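Local coordinates for synergistic-type venom protein S2C4 (Dendroaspis jamesoni kaimosae, PDB 7C28), which probably enhances the toxicity of other toxins in mamba venom, acting as a homodimeric synergistic member of the three-finger toxin family, at residues L1-F9 against I13-F25. Residues are numbered along the deposited sequence; the frame is centred on the assembly and turned at random.
Sequences LTCVTDKSF and ITEECAAGQKICF
Strand 2-8 and strand 13-16 pair antiparallel, their axes 4.5 Å apart at closest, with Cys3 and Glu15 as a hydrogen-bonded pair and Thr2-Glu16 and Val4-Thr14 as non-hydrogen-bonded pairs. The register slips by one after Val4, and Thr5 and Asp6 both face Ile13 in a classic beta bulge. Thr5 N gives a nearly straight bond (172°) to Ile13 O at 2.8 Å, and Ile13 N donates to Asp6 O at 3.0 Å. Thr5 OG1, set between its own backbone N and carbonyl carbon (chi1 48°), adds a weak bond to Ile13 O. That carbonyl therefore takes two donors from one residue. The methyl CG2 of Thr5 lies against the carboxylate end of Glu15, 3.5 Å from Glu15 OE1, the two side chains crossing at about a right angle.

This hairpin is the first finger of the three-finger fold. The disulfide Cys3-Cys24 ties it to residues 23-25, the start of strand 23-32, the middle strand of the three-stranded sheet. Cys17 SG packs 3.4 Å from Cys3 SG, and its own disulfide partner is Cys42, so the two bridges meet at these sulfurs. Cys3, Cys17 and Cys24 are all buried.

Leu1 reaches over this sulfur cluster. Leu1 CD2 lies 3.7 Å from Cys24 SG and also touches Cys17 SG. Leu1 O accepts from Cys17 N at 3.0 Å, while a water links Leu1 N to Cys17 O. Glu16 bends at chi2 (95°) and brings its carboxylate back to the chain start. Its OE1 makes a long salt bridge to the terminal Leu1 N, and its OE2 takes a weak bond from Thr2 OG1. On the far side of strand 2-8, Asn64 OD1 accepts from Val4 N.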
loop_
_atom_site.group_PDB
_atom_site.type_symbol
_atom_site.label_atom_id
_atom_site.label_comp_id
_atom_site.label_asym_id
_atom_site.label_seq_id
_atom_site.Cartn_x
_atom_site.Cartn_y
_atom_site.Cartn_z
ATOM N N LEU A 1 12.691 -18.852 -0.371
ATOM C CA LEU A 1 11.439 -18.107 -0.461
ATOM C C LEU A 1 11.052 -17.890 -1.912
ATOM O O LEU A 1 11.914 -17.683 -2.770
ATOM C CB LEU A 1 11.555 -16.765 0.263
ATOM C CG LEU A 1 10.351 -15.818 0.222
ATOM C CD1 LEU A 1 9.258 -16.273 1.186
ATOM C CD2 LEU A 1 10.788 -14.404 0.552
ATOM N N THR A 2 9.750 -17.964 -2.181
ATOM C CA THR A 2 9.188 -17.728 -3.504
ATOM C C THR A 2 8.255 -16.527 -3.434
ATOM O O THR A 2 7.391 -16.460 -2.553
ATOM C CB THR A 2 8.427 -18.959 -4.010
ATOM O OG1 THR A 2 9.246 -20.124 -3.856
ATOM C CG2 THR A 2 8.041 -18.798 -5.476
ATOM N N CYS A 3 8.442 -15.582 -4.357
ATOM C CA CYS A 3 7.654 -14.360 -4.423
ATOM C C CYS A 3 7.095 -14.173 -5.827
ATOM O O CYS A 3 7.718 -14.562 -6.818
ATOM C CB CYS A 3 8.482 -13.129 -4.053
ATOM S SG CYS A 3 9.295 -13.203 -2.459
ATOM N N VAL A 4 5.914 -13.558 -5.906
ATOM C CA VAL A 4 5.384 -13.136 -7.198
ATOM C C VAL A 4 6.241 -12.009 -7.755
ATOM O O VAL A 4 6.681 -11.119 -7.015
ATOM C CB VAL A 4 3.919 -12.693 -7.057
ATOM C CG1 VAL A 4 3.331 -12.370 -8.422
ATOM C CG2 VAL A 4 3.111 -13.765 -6.346
ATOM N N THR A 5 6.454 -12.019 -9.073
ATOM C CA THR A 5 7.280 -11.012 -9.731
ATOM C C THR A 5 6.536 -10.182 -10.760
ATOM O O THR A 5 6.916 -9.032 -10.994
ATOM C CB THR A 5 8.492 -11.664 -10.409
ATOM O OG1 THR A 5 8.057 -12.789 -11.179
ATOM C CG2 THR A 5 9.494 -12.122 -9.365
ATOM N N ASP A 6 5.515 -10.737 -11.404
ATOM C CA ASP A 6 4.717 -9.990 -12.360
ATOM C C ASP A 6 3.315 -10.573 -12.365
ATOM O O ASP A 6 3.112 -11.741 -12.024
ATOM C CB ASP A 6 5.321 -10.012 -13.770
ATOM C CG ASP A 6 4.703 -8.966 -14.681
ATOM O OD1 ASP A 6 4.535 -9.245 -15.887
ATOM O OD2 ASP A 6 4.373 -7.866 -14.189
ATOM N N LYS A 7 2.350 -9.741 -12.746
ATOM C CA LYS A 7 0.947 -10.134 -12.750
ATOM C C LYS A 7 0.235 -9.324 -13.819
ATOM O O LYS A 7 0.233 -8.091 -13.754
ATOM C CB LYS A 7 0.316 -9.905 -11.378
ATOM C CG LYS A 7 -1.172 -10.135 -11.326
ATOM C CD LYS A 7 -1.664 -10.089 -9.892
ATOM C CE LYS A 7 -3.180 -10.113 -9.823
ATOM N NZ LYS A 7 -3.665 -10.057 -8.416
ATOM N N SER A 8 -0.349 -10.008 -14.804
ATOM C CA SER A 8 -0.970 -9.322 -15.931
ATOM C C SER A 8 -2.017 -10.215 -16.577
ATOM O O SER A 8 -1.711 -11.341 -16.980
ATOM C CB SER A 8 0.080 -8.916 -16.967
ATOM O OG SER A 8 -0.541 -8.382 -18.121
ATOM N N PHE A 9 -3.245 -9.701 -16.676
ATOM C CA PHE A 9 -4.333 -10.340 -17.421
ATOM C C PHE A 9 -4.617 -11.751 -16.912
ATOM O O PHE A 9 -4.909 -12.665 -17.686
ATOM C CB PHE A 9 -4.039 -10.342 -18.922
ATOM C CG PHE A 9 -3.949 -8.958 -19.520
ATOM C CD1 PHE A 9 -4.808 -7.951 -19.100
ATOM C CD2 PHE A 9 -3.001 -8.662 -20.489
ATOM C CE1 PHE A 9 -4.725 -6.682 -19.633
ATOM C CE2 PHE A 9 -2.914 -7.393 -21.030
ATOM C CZ PHE A 9 -3.777 -6.399 -20.601
ATOM N N ILE A 13 3.764 -14.577 -12.643
ATOM C CA ILE A 13 5.051 -15.253 -12.689
ATOM C C ILE A 13 5.663 -15.178 -11.298
ATOM O O ILE A 13 5.447 -14.212 -10.558
ATOM C CB ILE A 13 5.973 -14.613 -13.757
ATOM C CG1 ILE A 13 5.538 -15.029 -15.163
ATOM C CG2 ILE A 13 7.442 -14.973 -13.543
ATOM C CD1 ILE A 13 5.983 -14.066 -16.230
ATOM N N THR A 14 6.451 -16.194 -10.949
ATOM C CA THR A 14 7.126 -16.244 -9.661
ATOM C C THR A 14 8.578 -16.636 -9.878
ATOM O O THR A 14 9.004 -16.960 -10.991
ATOM C CB THR A 14 6.460 -17.226 -8.683
ATOM O OG1 THR A 14 6.592 -18.565 -9.174
ATOM C CG2 THR A 14 4.990 -16.890 -8.482
ATOM N N GLU A 15 9.340 -16.592 -8.792
ATOM C CA GLU A 15 10.768 -16.852 -8.846
ATOM C C GLU A 15 11.241 -17.191 -7.444
ATOM O O GLU A 15 10.559 -16.916 -6.453
ATOM C CB GLU A 15 11.544 -15.649 -9.401
ATOM C CG GLU A 15 11.883 -14.597 -8.357
ATOM C CD GLU A 15 12.668 -13.433 -8.928
ATOM O OE1 GLU A 15 12.665 -13.253 -10.161
ATOM O OE2 GLU A 15 13.286 -12.689 -8.138
ATOM N N GLU A 16 12.420 -17.793 -7.374
ATOM C CA GLU A 16 13.039 -18.120 -6.104
ATOM C C GLU A 16 14.080 -17.057 -5.788
ATOM O O GLU A 16 14.907 -16.721 -6.644
ATOM C CB GLU A 16 13.680 -19.509 -6.149
ATOM C CG GLU A 16 14.433 -19.881 -4.884
ATOM C CD GLU A 16 13.587 -20.688 -3.921
ATOM O OE1 GLU A 16 14.156 -21.243 -2.958
ATOM O OE2 GLU A 16 12.357 -20.768 -4.127
ATOM N N CYS A 17 14.023 -16.523 -4.569
ATOM C CA CYS A 17 14.871 -15.408 -4.182
ATOM C C CYS A 17 16.282 -15.889 -3.857
ATOM O O CYS A 17 16.494 -17.030 -3.433
ATOM C CB CYS A 17 14.289 -14.669 -2.974
ATOM S SG CYS A 17 12.507 -14.300 -3.044
ATOM N N ALA A 18 17.249 -14.995 -4.045
ATOM C CA ALA A 18 18.615 -15.284 -3.651
ATOM C C ALA A 18 18.688 -15.540 -2.144
ATOM O O ALA A 18 17.741 -15.296 -1.396
ATOM C CB ALA A 18 19.535 -14.131 -4.051
ATOM N N ALA A 19 19.847 -16.043 -1.707
ATOM C CA ALA A 19 20.017 -16.470 -0.319
ATOM C C ALA A 19 19.656 -15.357 0.660
ATOM O O ALA A 19 18.955 -15.588 1.651
ATOM C CB ALA A 19 21.450 -16.945 -0.084
ATOM N N GLY A 20 20.138 -14.143 0.401
ATOM C CA GLY A 20 19.942 -13.033 1.306
ATOM C C GLY A 20 18.687 -12.210 1.096
ATOM O O GLY A 20 18.543 -11.163 1.734
ATOM N N GLN A 21 17.780 -12.637 0.216
ATOM C CA GLN A 21 16.516 -11.939 -0.023
ATOM C C GLN A 21 15.440 -12.720 0.727
ATOM O O GLN A 21 15.012 -13.786 0.281
ATOM C CB GLN A 21 16.212 -11.840 -1.516
ATOM C CG GLN A 21 17.206 -11.005 -2.314
ATOM C CD GLN A 21 16.853 -10.924 -3.793
ATOM O OE1 GLN A 21 16.483 -11.925 -4.415
ATOM N NE2 GLN A 21 16.965 -9.730 -4.363
ATOM N N LYS A 22 14.993 -12.192 1.868
ATOM C CA LYS A 22 14.076 -12.931 2.733
ATOM C C LYS A 22 12.716 -12.254 2.885
ATOM O O LYS A 22 11.984 -12.558 3.829
ATOM C CB LYS A 22 14.713 -13.148 4.108
ATOM C CG LYS A 22 16.187 -13.540 4.052
ATOM C CD LYS A 22 16.805 -13.634 5.445
ATOM C CE LYS A 22 18.082 -14.469 5.424
ATOM N NZ LYS A 22 19.015 -14.134 6.535
ATOM N N ILE A 23 12.352 -11.361 1.966
ATOM C CA ILE A 23 11.088 -10.635 2.022
ATOM C C ILE A 23 10.499 -10.562 0.615
ATOM O O ILE A 23 11.233 -10.385 -0.363
ATOM C CB ILE A 23 11.292 -9.213 2.602
ATOM C CG1 ILE A 23 11.997 -9.254 3.962
ATOM C CG2 ILE A 23 9.980 -8.460 2.697
ATOM C CD1 ILE A 23 11.153 -9.800 5.085
ATOM N N CYS A 24 9.179 -10.693 0.508
ATOM C CA CYS A 24 8.456 -10.325 -0.705
ATOM C C CYS A 24 7.848 -8.942 -0.510
ATOM O O CYS A 24 7.534 -8.544 0.614
ATOM C CB CYS A 24 7.346 -11.318 -1.056
ATOM S SG CYS A 24 7.779 -13.067 -1.100
ATOM N N PHE A 25 7.694 -8.199 -1.612
ATOM C CA PHE A 25 7.151 -6.850 -1.540
ATOM C C PHE A 25 6.067 -6.624 -2.584
ATOM O O PHE A 25 6.035 -7.272 -3.633
ATOM C CB PHE A 25 8.255 -5.779 -1.706
ATOM C CG PHE A 25 8.764 -5.632 -3.118
ATOM C CD1 PHE A 25 8.142 -4.772 -4.019
ATOM C CD2 PHE A 25 9.877 -6.339 -3.539
ATOM C CE1 PHE A 25 8.612 -4.639 -5.312
ATOM C CE2 PHE A 25 10.352 -6.208 -4.831
ATOM C CZ PHE A 25 9.718 -5.351 -5.718
HETATM O O HOH W 1 15.404 -17.695 -1.268
#